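PDB 2BAB: putative aminooxidase from Propionibacterium acnes, which probably isomerises polyunsaturated fatty acids to conjugated ones with the help of FAD, in a fold of the flavin-containing amine oxidoreductase family. Local coordinates for residues P49-R54 with P321-T326. Residues are numbered along the deposited sequence; the frame is centred on the assembly and turned at random.
Sequences PNYHGR and PHQIIT. With BU1 (1,4-butanediol), chain G.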
ATOM      1  N   PRO A  49      14.669   6.445  -6.257  1.00 31.24           N
ATOM      2  CA  PRO A  49      15.909   6.574  -6.998  1.00 31.26           C
ATOM      3  C   PRO A  49      16.396   8.011  -7.197  1.00 30.90           C
ATOM      4  O   PRO A  49      15.620   8.974  -7.090  1.00 30.59           O
ATOM      5  CB  PRO A  49      15.588   5.926  -8.359  1.00 31.30           C
ATOM      6  CG  PRO A  49      14.235   5.261  -8.179  1.00 31.46           C
ATOM      7  CD  PRO A  49      13.549   6.062  -7.143  1.00 31.31           C
ATOM      8  N   ASN A  50      17.685   8.112  -7.505  1.00 30.14           N
ATOM      9  CA  ASN A  50      18.371   9.378  -7.736  1.00 30.43           C
ATOM     10  C   ASN A  50      18.283   9.869  -9.175  1.00 30.72           C
ATOM     11  O   ASN A  50      18.314   9.089 -10.139  1.00 30.97           O
ATOM     12  CB  ASN A  50      19.854   9.257  -7.344  1.00 29.83           C
ATOM     13  CG  ASN A  50      20.054   8.830  -5.899  1.00 30.66           C
ATOM     14  OD1 ASN A  50      20.143   9.658  -5.004  1.00 33.97           O
ATOM     15  ND2 ASN A  50      20.169   7.542  -5.682  1.00 31.74           N
ATOM     16  N   TYR A  51      18.197  11.187  -9.317  1.00 31.97           N
ATOM     17  CA  TYR A  51      18.211  11.832 -10.613  1.00 32.11           C
ATOM     18  C   TYR A  51      18.696  13.269 -10.450  1.00 32.57           C
ATOM     19  O   TYR A  51      18.026  14.109  -9.825  1.00 30.85           O
ATOM     20  CB  TYR A  51      16.824  11.786 -11.270  1.00 32.77           C
ATOM     21  CG  TYR A  51      16.845  12.341 -12.671  1.00 32.55           C
ATOM     22  CD1 TYR A  51      17.429  11.624 -13.715  1.00 34.99           C
ATOM     23  CD2 TYR A  51      16.313  13.604 -12.955  1.00 33.80           C
ATOM     24  CE1 TYR A  51      17.474  12.138 -15.005  1.00 34.36           C
ATOM     25  CE2 TYR A  51      16.344  14.119 -14.228  1.00 34.53           C
ATOM     26  CZ  TYR A  51      16.915  13.379 -15.260  1.00 35.43           C
ATOM     27  OH  TYR A  51      16.961  13.901 -16.529  1.00 34.94           O
ATOM     28  N   HIS A  52      19.891  13.524 -10.979  1.00 32.87           N
ATOM     29  CA  HIS A  52      20.488  14.851 -10.972  1.00 33.68           C
ATOM     30  C   HIS A  52      20.484  15.497  -9.583  1.00 33.11           C
ATOM     31  O   HIS A  52      20.140  16.666  -9.422  1.00 33.06           O
ATOM     32  CB  HIS A  52      19.824  15.742 -12.033  1.00 34.88           C
ATOM     33  CG  HIS A  52      20.225  15.383 -13.425  1.00 39.59           C
ATOM     34  ND1 HIS A  52      21.506  14.998 -13.743  1.00 45.60           N
ATOM     35  CD2 HIS A  52      19.532  15.372 -14.584  1.00 44.31           C
ATOM     36  CE1 HIS A  52      21.577  14.738 -15.036  1.00 45.09           C
ATOM     37  NE2 HIS A  52      20.395  14.962 -15.568  1.00 45.14           N
ATOM     38  N   GLY A  53      20.870  14.706  -8.590  1.00 32.37           N
ATOM     39  CA  GLY A  53      21.078  15.220  -7.251  1.00 32.09           C
ATOM     40  C   GLY A  53      19.855  15.180  -6.348  1.00 31.36           C
ATOM     41  O   GLY A  53      19.952  15.567  -5.192  1.00 31.29           O
ATOM     42  N   ARG A  54      18.698  14.754  -6.855  1.00 31.75           N
ATOM     43  CA  ARG A  54      17.492  14.623  -6.007  1.00 31.56           C
ATOM     44  C   ARG A  54      16.830  13.280  -6.231  1.00 31.60           C
ATOM     45  O   ARG A  54      16.897  12.716  -7.324  1.00 31.23           O
ATOM     46  CB  ARG A  54      16.456  15.722  -6.278  1.00 32.08           C
ATOM     47  CG  ARG A  54      17.018  17.097  -6.494  1.00 33.05           C
ATOM     48  CD  ARG A  54      15.908  18.142  -6.536  1.00 32.70           C
ATOM     49  NE  ARG A  54      16.395  19.356  -7.176  1.00 32.47           N
ATOM     50  CZ  ARG A  54      15.684  20.459  -7.334  1.00 32.62           C
ATOM     51  NH1 ARG A  54      14.456  20.525  -6.848  1.00 34.10           N
ATOM     52  NH2 ARG A  54      16.218  21.497  -7.952  1.00 33.09           N
ATOM     53  N   PRO A 321      12.080  22.584 -13.866  1.00 31.42           N
ATOM     54  CA  PRO A 321      11.167  22.009 -14.865  1.00 31.46           C
ATOM     55  C   PRO A 321      11.787  20.850 -15.634  1.00 31.18           C
ATOM     56  O   PRO A 321      11.137  20.279 -16.493  1.00 31.75           O
ATOM     57  CB  PRO A 321      10.879  23.213 -15.787  1.00 31.76           C
ATOM     58  CG  PRO A 321      12.187  24.003 -15.728  1.00 30.80           C
ATOM     59  CD  PRO A 321      12.620  23.890 -14.292  1.00 31.20           C
ATOM     60  N   HIS A 322      13.042  20.518 -15.324  1.00 31.16           N
ATOM     61  CA  HIS A 322      13.712  19.370 -15.905  1.00 31.43           C
ATOM     62  C   HIS A 322      13.816  18.203 -14.929  1.00 31.35           C
ATOM     63  O   HIS A 322      14.551  17.251 -15.191  1.00 30.97           O
ATOM     64  CB  HIS A 322      15.086  19.788 -16.419  1.00 31.97           C
ATOM     65  CG  HIS A 322      15.018  20.815 -17.511  1.00 32.68           C
ATOM     66  ND1 HIS A 322      15.982  21.788 -17.688  1.00 31.94           N
ATOM     67  CD2 HIS A 322      14.079  21.034 -18.460  1.00 30.87           C
ATOM     68  CE1 HIS A 322      15.647  22.543 -18.726  1.00 32.76           C
ATOM     69  NE2 HIS A 322      14.488  22.116 -19.200  1.00 32.09           N
ATOM     70  N   GLN A 323      13.051  18.272 -13.830  1.00 30.84           N
ATOM     71  CA  GLN A 323      12.923  17.151 -12.901  1.00 30.73           C
ATOM     72  C   GLN A 323      11.788  16.185 -13.283  1.00 30.50           C
ATOM     73  O   GLN A 323      11.035  16.424 -14.235  1.00 30.91           O
ATOM     74  CB  GLN A 323      12.814  17.645 -11.451  1.00 30.62           C
ATOM     75  CG  GLN A 323      14.183  17.706 -10.743  1.00 29.82           C
ATOM     76  CD  GLN A 323      14.771  16.318 -10.495  1.00 31.86           C
ATOM     77  OE1 GLN A 323      14.061  15.301 -10.593  1.00 31.53           O
ATOM     78  NE2 GLN A 323      16.069  16.266 -10.155  1.00 29.12           N
ATOM     79  N   ILE A 324      11.731  15.067 -12.572  1.00 30.35           N
ATOM     80  CA  ILE A 324      10.848  13.956 -12.898  1.00 30.72           C
ATOM     81  C   ILE A 324       9.405  14.232 -12.475  1.00 30.37           C
ATOM     82  O   ILE A 324       9.152  14.647 -11.339  1.00 31.37           O
ATOM     83  CB  ILE A 324      11.319  12.631 -12.183  1.00 30.87           C
ATOM     84  CG1 ILE A 324      12.696  12.187 -12.696  1.00 32.93           C
ATOM     85  CG2 ILE A 324      10.261  11.490 -12.337  1.00 29.98           C
ATOM     86  CD1 ILE A 324      12.752  11.871 -14.187  1.00 33.55           C
ATOM     87  N   ILE A 325       8.474  13.975 -13.391  1.00 30.36           N
ATOM     88  CA  ILE A 325       7.044  13.914 -13.090  1.00 30.70           C
ATOM     89  C   ILE A 325       6.594  12.461 -13.263  1.00 30.63           C
ATOM     90  O   ILE A 325       6.719  11.875 -14.352  1.00 31.30           O
ATOM     91  CB  ILE A 325       6.189  14.801 -14.008  1.00 30.28           C
ATOM     92  CG1 ILE A 325       6.587  16.287 -13.893  1.00 31.51           C
ATOM     93  CG2 ILE A 325       4.684  14.578 -13.710  1.00 29.82           C
ATOM     94  CD1 ILE A 325       6.065  17.037 -12.645  1.00 30.03           C
ATOM     95  N   THR A 326       6.107  11.863 -12.191  1.00 30.44           N
ATOM     96  CA  THR A 326       5.569  10.517 -12.262  1.00 31.10           C
ATOM     97  C   THR A 326       4.062  10.531 -12.550  1.00 31.58           C
ATOM     98  O   THR A 326       3.330  11.401 -12.059  1.00 31.42           O
ATOM     99  CB  THR A 326       5.824   9.711 -10.979  1.00 31.33           C
ATOM    100  OG1 THR A 326       5.617  10.537  -9.824  1.00 31.78           O
ATOM    101  CG2 THR A 326       7.240   9.131 -10.993  1.00 31.50           C
TER
HETATM  102  C1  BU1 G3001      17.873  13.974  -2.051  1.00 41.35           C
HETATM  103  C2  BU1 G3001      18.308  15.443  -2.011  1.00 44.17           C
HETATM  104  C3  BU1 G3001      17.413  16.258  -1.096  1.00 46.23           C
HETATM  105  C4  BU1 G3001      17.205  17.691  -1.594  1.00 46.75           C
HETATM  106  O5  BU1 G3001      16.578  13.867  -2.672  1.00 37.78           O
HETATM  107  O6  BU1 G3001      16.404  18.412  -0.632  1.00 46.96           O
HETATM  108  O   HOH W   1      16.359  16.333 -16.983  1.00 34.21           O
HETATM  109  O   HOH W   2      17.651  18.532  -9.967  1.00 41.03           O
HETATM  110  O   HOH W   3      14.250  13.518  -8.389  1.00 28.17           O
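The side-chain amide of Gln323 hydrogen-bonds to the backbone carbonyl of Tyr51, in a beta hairpin, an example of how a buried polar group can join two distant parts of a chain. Its NE2 donates to Tyr51 O at 2.9 Å, with an N-H...O angle of 155°; the acceptor lies nearly in the amide plane, whereas NE2 stands above the carbonyl plane of Tyr51. Arg54 N approaches the same oxygen from the opposite face, so two N-H groups grip it. At the other end of the amide, OE1 accepts from Ile324 N at 3.1 Å; a bend at chi2 (-69°) turns the chain back for it, and the two bonds together fix the amide's rotation. Waters extend the polar network: one links NE2 to His52 O, another binds OE1, and a third bridges Tyr51 OH and His322 O.

The hairpin is built on a type I' turn from Tyr51 to Arg54, joining the short antiparallel strands 50-51 and 54-55, while 321-326 leads into strand 325-330 of the large mixed sheet. The contact is peripheral, yet the Ile324 side chain lies about 12 Å from the bound FAD and octadecadienoic acid.

Apolar contacts centre on Tyr51, whose CG, anti to the backbone N (chi1 -175°), carries the ring across to 321-326, with CE2 3.7 Å from His322 O. Ile324 CD1 makes a CH-pi contact over one ring face, 4.3 Å from the centroid; CD2 of His52, the ring's neighbour in the turn, covers the opposite face, both offset toward the rim. Gln323 sets its amide perpendicular to the ring, at its edge. Leu287 and Ile363 also touch Tyr51.

Arg54 CG lies 3.9 Å from Gln323 NE2, and the arginine's NH1 forms a salt bridge with Asp319.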